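Long-range contacts in L-lysine 6-monooxygenase (Pseudomonas syringae pv. tomato, PDB 5CQF), which probably hydroxylates the side-chain amine of L-lysine with the help of FAD and NADPH, as a flavin-dependent N-hydroxylating monooxygenase of siderophore biosynthesis: residues Leu186-Arg191 with Leu348-Gln353; Arg206-Gly211 with Asp344-Gly349. All blocks are in the same frame, centred on the assembly; numbering follows the deposited sequence.

Interaction 1. Residues Leu186-Arg191 with Leu348-Gln353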
loop_
_atom_site.group_PDB
_atom_site.type_symbol
_atom_site.label_atom_id
_atom_site.label_comp_id
_atom_site.label_asym_id
_atom_site.label_seq_id
_atom_site.Cartn_x
_atom_site.Cartn_y
_atom_site.Cartn_z
ATOM N N LEU A 186 -5.306 27.957 26.736
ATOM C CA LEU A 186 -5.704 28.305 25.387
ATOM C C LEU A 186 -4.453 28.738 24.659
ATOM O O LEU A 186 -3.824 29.735 25.043
ATOM C CB LEU A 186 -6.763 29.407 25.416
ATOM C CG LEU A 186 -7.337 29.785 24.046
ATOM C CD1 LEU A 186 -8.768 30.310 24.147
ATOM C CD2 LEU A 186 -6.443 30.796 23.349
ATOM N N PHE A 187 -4.050 27.986 23.638
ATOM C CA PHE A 187 -2.762 28.274 22.984
ATOM C C PHE A 187 -2.726 27.920 21.529
ATOM O O PHE A 187 -3.585 27.187 21.042
ATOM C CB PHE A 187 -1.613 27.559 23.704
ATOM C CG PHE A 187 -1.906 26.125 24.043
ATOM C CD1 PHE A 187 -1.562 25.117 23.173
ATOM C CD2 PHE A 187 -2.493 25.799 25.237
ATOM C CE1 PHE A 187 -1.806 23.801 23.489
ATOM C CE2 PHE A 187 -2.746 24.479 25.573
ATOM C CZ PHE A 187 -2.420 23.480 24.689
ATOM N N HIS A 188 -1.701 28.433 20.851
ATOM C CA HIS A 188 -1.500 28.162 19.426
ATOM C C HIS A 188 -0.763 26.854 19.272
ATOM O O HIS A 188 -0.024 26.444 20.183
ATOM C CB HIS A 188 -0.655 29.282 18.817
ATOM C CG HIS A 188 -0.602 29.277 17.324
ATOM N ND1 HIS A 188 0.485 28.813 16.625
ATOM C CD2 HIS A 188 -1.488 29.702 16.398
ATOM C CE1 HIS A 188 0.268 28.942 15.330
ATOM N NE2 HIS A 188 -0.925 29.480 15.165
ATOM N N THR A 189 -0.926 26.218 18.117
ATOM C CA THR A 189 -0.261 24.950 17.841
ATOM C C THR A 189 1.252 25.027 17.903
ATOM O O THR A 189 1.892 24.021 18.149
ATOM C CB THR A 189 -0.653 24.348 16.466
ATOM O OG1 THR A 189 -0.489 25.320 15.426
ATOM C CG2 THR A 189 -2.074 23.917 16.472
ATOM N N SER A 190 1.826 26.203 17.663
ATOM C CA SER A 190 3.282 26.379 17.679
ATOM C C SER A 190 3.906 26.169 19.073
ATOM O O SER A 190 5.121 26.048 19.204
ATOM C CB SER A 190 3.651 27.782 17.171
ATOM O OG SER A 190 3.158 28.793 18.039
ATOM N N ARG A 191 3.086 26.170 20.116
ATOM C CA ARG A 191 3.559 25.933 21.463
ATOM C C ARG A 191 2.846 24.715 22.057
ATOM O O ARG A 191 2.818 24.542 23.271
ATOM C CB ARG A 191 3.297 27.189 22.302
ATOM C CG ARG A 191 4.012 28.434 21.779
ATOM C CD ARG A 191 5.367 28.632 22.450
ATOM N NE ARG A 191 5.210 28.976 23.870
ATOM C CZ ARG A 191 4.946 30.196 24.341
ATOM N NH1 ARG A 191 4.820 31.240 23.512
ATOM N NH2 ARG A 191 4.815 30.375 25.655
ATOM N N LEU A 348 -5.411 26.509 19.119
ATOM C CA LEU A 348 -5.655 27.279 17.916
ATOM C C LEU A 348 -4.771 26.767 16.831
ATOM O O LEU A 348 -3.592 27.052 16.824
ATOM C CB LEU A 348 -5.399 28.760 18.142
ATOM C CG LEU A 348 -6.141 29.376 19.328
ATOM C CD1 LEU A 348 -5.691 30.810 19.516
ATOM C CD2 LEU A 348 -7.641 29.338 19.150
ATOM N N GLY A 349 -5.339 26.002 15.902
ATOM C CA GLY A 349 -4.595 25.571 14.718
ATOM C C GLY A 349 -4.887 26.554 13.610
ATOM O O GLY A 349 -5.312 26.181 12.531
ATOM N N THR A 350 -4.658 27.823 13.883
ATOM C CA THR A 350 -5.029 28.889 12.985
ATOM C C THR A 350 -3.945 29.202 11.966
ATOM O O THR A 350 -4.172 30.027 11.088
ATOM C CB THR A 350 -5.318 30.172 13.779
ATOM O OG1 THR A 350 -4.357 30.318 14.834
ATOM C CG2 THR A 350 -6.695 30.128 14.377
ATOM N N GLY A 351 -2.776 28.561 12.079
ATOM C CA GLY A 351 -1.667 28.826 11.171
ATOM C C GLY A 351 -0.879 30.093 11.493
ATOM O O GLY A 351 -0.918 30.595 12.625
ATOM N N TYR A 352 -0.160 30.598 10.485
ATOM C CA TYR A 352 0.778 31.724 10.630
ATOM C C TYR A 352 0.420 32.884 9.706
ATOM O O TYR A 352 -0.043 32.699 8.573
ATOM C CB TYR A 352 2.236 31.275 10.367
ATOM C CG TYR A 352 2.734 30.217 11.341
ATOM C CD1 TYR A 352 2.442 28.870 11.142
ATOM C CD2 TYR A 352 3.475 30.561 12.470
ATOM C CE1 TYR A 352 2.872 27.897 12.036
ATOM C CE2 TYR A 352 3.913 29.594 13.370
ATOM C CZ TYR A 352 3.604 28.262 13.152
ATOM O OH TYR A 352 4.032 27.286 14.029
ATOM N N GLN A 353 0.668 34.083 10.221
ATOM C CA GLN A 353 0.375 35.346 9.547
ATOM C C GLN A 353 1.402 35.641 8.464
ATOM O O GLN A 353 2.591 35.511 8.717
ATOM C CB GLN A 353 0.405 36.494 10.579
ATOM C CG GLN A 353 -0.186 37.820 10.083
ATOM C CD GLN A 353 -1.662 37.724 9.632
ATOM O OE1 GLN A 353 -1.992 37.036 8.679
ATOM N NE2 GLN A 353 -2.532 38.441 10.312
HETATM O O HOH W 1 -1.797 25.985 13.169
#
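His-188 and Leu-348 pair as neighbours on two parallel strands, and backbone hydrogen bonds fix their register. Leu-348 N donates to Phe-187 O over 2.7 Å, and the carbonyl of Leu-348 takes the N-H of Thr-189 as the chain turns from strand 186-188 into the short 3-10 segment 189-190.

The imidazole of His-188 makes the side-chain hydrogen bond across the contact. With CG anti to the backbone N (chi1 -168°), the ring reaches across to the loop beyond Leu-348, where NE2 donates to Gly-351 O at 2.8 Å in a bent bond tilted from the ring plane. The other ring nitrogen, ND1, receives Ser-190 N from well out of the ring plane and also shares a hydrogen bond with Ser-190 OG, 3.0 Å away. Both ring nitrogens are therefore engaged, which limits rotation of the ring. A water joins Thr-189 OG1 to Gly-351 N, so that Gly-351 is held through its N-H as well as its carbonyl.

Tyr-352 receives the edge of the imidazole on one face of its phenol ring in a T-shaped stack, with planes at 76° and His-188 CE1 4.0 Å from Tyr-352 CZ. Apolar contact is sparser: Leu-186 CD2 meets Leu-348 CD1 at 3.9 Å, whereas Thr-189 CG2 presses on Gly-349 CA at 3.5 Å, tighter than usual.

Thr-350 OG1 lies at the edge of the imidazole and is hydrogen-bonded to Arg-173 O. An outermost strand, 186-188, of what is probably the Rossmann-type NADP-binding sheet is thus joined to the loop leaving its neighbour 345-348, which strand 206-210 flanks in turn; Phe-187 packs against helix 192-198.

Interaction 2. Residues Arg206-Gly211 with Asp344-Gly349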
loop_
_atom_site.group_PDB
_atom_site.type_symbol
_atom_site.label_atom_id
_atom_site.label_comp_id
_atom_site.label_asym_id
_atom_site.label_seq_id
_atom_site.Cartn_x
_atom_site.Cartn_y
_atom_site.Cartn_z
ATOM N N ARG A 206 -11.771 17.959 28.416
ATOM C CA ARG A 206 -12.578 18.483 27.318
ATOM C C ARG A 206 -11.763 19.500 26.554
ATOM O O ARG A 206 -11.327 20.492 27.112
ATOM C CB ARG A 206 -13.847 19.112 27.875
ATOM C CG ARG A 206 -14.780 18.131 28.577
ATOM C CD ARG A 206 -15.928 18.845 29.303
ATOM N NE ARG A 206 -15.380 19.833 30.238
ATOM C CZ ARG A 206 -16.059 20.827 30.808
ATOM N NH1 ARG A 206 -17.358 20.989 30.586
ATOM N NH2 ARG A 206 -15.420 21.666 31.611
ATOM N N TRP A 207 -11.533 19.240 25.274
ATOM C CA TRP A 207 -10.700 20.094 24.455
ATOM C C TRP A 207 -11.466 20.579 23.253
ATOM O O TRP A 207 -12.328 19.877 22.745
ATOM C CB TRP A 207 -9.512 19.329 23.982
ATOM C CG TRP A 207 -8.494 19.142 25.016
ATOM C CD1 TRP A 207 -8.493 18.194 25.974
ATOM C CD2 TRP A 207 -7.286 19.897 25.187
ATOM N NE1 TRP A 207 -7.385 18.314 26.756
ATOM C CE2 TRP A 207 -6.616 19.349 26.298
ATOM C CE3 TRP A 207 -6.708 20.975 24.509
ATOM C CZ2 TRP A 207 -5.370 19.831 26.754
ATOM C CZ3 TRP A 207 -5.460 21.454 24.949
ATOM C CH2 TRP A 207 -4.811 20.879 26.068
ATOM N N LEU A 208 -11.166 21.790 22.819
ATOM C CA LEU A 208 -11.626 22.290 21.536
ATOM C C LEU A 208 -10.412 22.555 20.709
ATOM O O LEU A 208 -9.483 23.170 21.192
ATOM C CB LEU A 208 -12.409 23.578 21.714
ATOM C CG LEU A 208 -13.079 24.045 20.426
ATOM C CD1 LEU A 208 -14.364 24.768 20.746
ATOM C CD2 LEU A 208 -12.200 24.953 19.578
ATOM N N VAL A 209 -10.393 22.053 19.487
ATOM C CA VAL A 209 -9.288 22.296 18.571
ATOM C C VAL A 209 -9.834 22.956 17.300
ATOM O O VAL A 209 -10.647 22.372 16.583
ATOM C CB VAL A 209 -8.559 20.984 18.211
ATOM C CG1 VAL A 209 -7.417 21.230 17.263
ATOM C CG2 VAL A 209 -8.020 20.304 19.458
ATOM N N LEU A 210 -9.398 24.182 17.046
ATOM C CA LEU A 210 -9.876 24.968 15.917
ATOM C C LEU A 210 -8.925 24.789 14.746
ATOM O O LEU A 210 -7.711 24.959 14.897
ATOM C CB LEU A 210 -9.906 26.431 16.329
ATOM C CG LEU A 210 -10.348 27.501 15.324
ATOM C CD1 LEU A 210 -11.829 27.375 15.007
ATOM C CD2 LEU A 210 -10.059 28.882 15.891
ATOM N N GLY A 211 -9.454 24.420 13.591
ATOM C CA GLY A 211 -8.637 24.398 12.374
ATOM C C GLY A 211 -8.696 23.103 11.615
ATOM O O GLY A 211 -9.102 22.070 12.165
ATOM N N ASP A 344 -12.501 22.568 28.635
ATOM C CA ASP A 344 -11.474 22.910 29.615
ATOM C C ASP A 344 -10.296 23.602 28.954
ATOM O O ASP A 344 -9.613 24.367 29.588
ATOM C CB ASP A 344 -10.991 21.655 30.324
ATOM C CG ASP A 344 -12.107 20.942 31.078
ATOM O OD1 ASP A 344 -12.771 21.601 31.922
ATOM O OD2 ASP A 344 -12.345 19.737 30.813
ATOM N N ALA A 345 -10.034 23.316 27.680
ATOM C CA ALA A 345 -8.925 23.954 26.979
ATOM C C ALA A 345 -9.151 24.026 25.494
ATOM O O ALA A 345 -9.908 23.246 24.943
ATOM C CB ALA A 345 -7.629 23.229 27.259
ATOM N N VAL A 346 -8.442 24.958 24.862
ATOM C CA VAL A 346 -8.608 25.291 23.482
ATOM C C VAL A 346 -7.237 25.336 22.837
ATOM O O VAL A 346 -6.279 25.820 23.471
ATOM C CB VAL A 346 -9.284 26.651 23.363
ATOM C CG1 VAL A 346 -9.289 27.149 21.930
ATOM C CG2 VAL A 346 -10.703 26.563 23.895
ATOM N N VAL A 347 -7.141 24.770 21.615
ATOM C CA VAL A 347 -5.919 24.795 20.787
ATOM C C VAL A 347 -6.215 25.512 19.469
ATOM O O VAL A 347 -7.162 25.164 18.776
ATOM C CB VAL A 347 -5.404 23.390 20.436
ATOM C CG1 VAL A 347 -4.236 23.465 19.476
ATOM C CG2 VAL A 347 -4.962 22.622 21.658
ATOM N N LEU A 348 -5.411 26.509 19.119
ATOM C CA LEU A 348 -5.655 27.279 17.916
ATOM C C LEU A 348 -4.771 26.767 16.831
ATOM O O LEU A 348 -3.592 27.052 16.824
ATOM C CB LEU A 348 -5.399 28.760 18.142
ATOM C CG LEU A 348 -6.141 29.376 19.328
ATOM C CD1 LEU A 348 -5.691 30.810 19.516
ATOM C CD2 LEU A 348 -7.641 29.338 19.150
ATOM N N GLY A 349 -5.339 26.002 15.902
ATOM C CA GLY A 349 -4.595 25.571 14.718
ATOM C C GLY A 349 -4.887 26.554 13.610
ATOM O O GLY A 349 -5.312 26.181 12.531
#
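Trp-207 lays one face of its indole over the methyl of Ala-345, a CH-pi contact with CB 3.6 Å from the centroid of the six-membered ring and 12° off its normal. Val-347 CG2 approaches the same ring obliquely, 3.5 Å from Trp-207 CZ3, and the indole NE1 is hydrogen-bonded to Pro-204 O. The guanidinium of Arg-206 offers its edge to Asp-344: NE reaches OD2, and NH2 reaches OD1 at 2.7 Å, a side-on salt bridge. Both nitrogens use nearly straight bonds in the guanidinium plane but meet the carboxylate from above its own plane, the two groups being turned 54° apart. Arg-206 N also donates to OD2, steadying the carboxylate.

Beyond this charged end the strands run parallel at 18°, joined by bonds such as Val-347 N to Leu-208 O (2.9 Å). Val-209 and Val-347 lie side by side on the Trp-207 face, which helix 214-226 covers; Leu-208 and Val-346 meet on the other. Gly-211 has backbone angles suited to glycine and begins a GxGxxA pattern between strand and helix, consistent with the Rossmann-type NADP-binding domain of this flavoprotein family.

How the interactions relate
After the strands of the N-terminal part, strand 186-188 is the first of its sheet, followed by helix 192-198 and strand 206-210. The chain then runs through helix 214-226 and the rest of the intervening fold before returning as strand 345-348. Interaction 2 thus closes a long loop, nested inside the still longer one closed by interaction 1. Interaction 2 ends on strand 345-348 and interaction 1 on its last residue and the loop that follows, with Leu-348 and Gly-349 in common; the strand lies between two that precede it in sequence. Phe-187 N is probably hydrogen-bonded to Val-346 O, and Phe-187 CZ packs 3.7 Å from Trp-207 CZ3. Together they tie outermost strand 186-188 to strand 206-210 in the middle of its five-stranded parallel sheet.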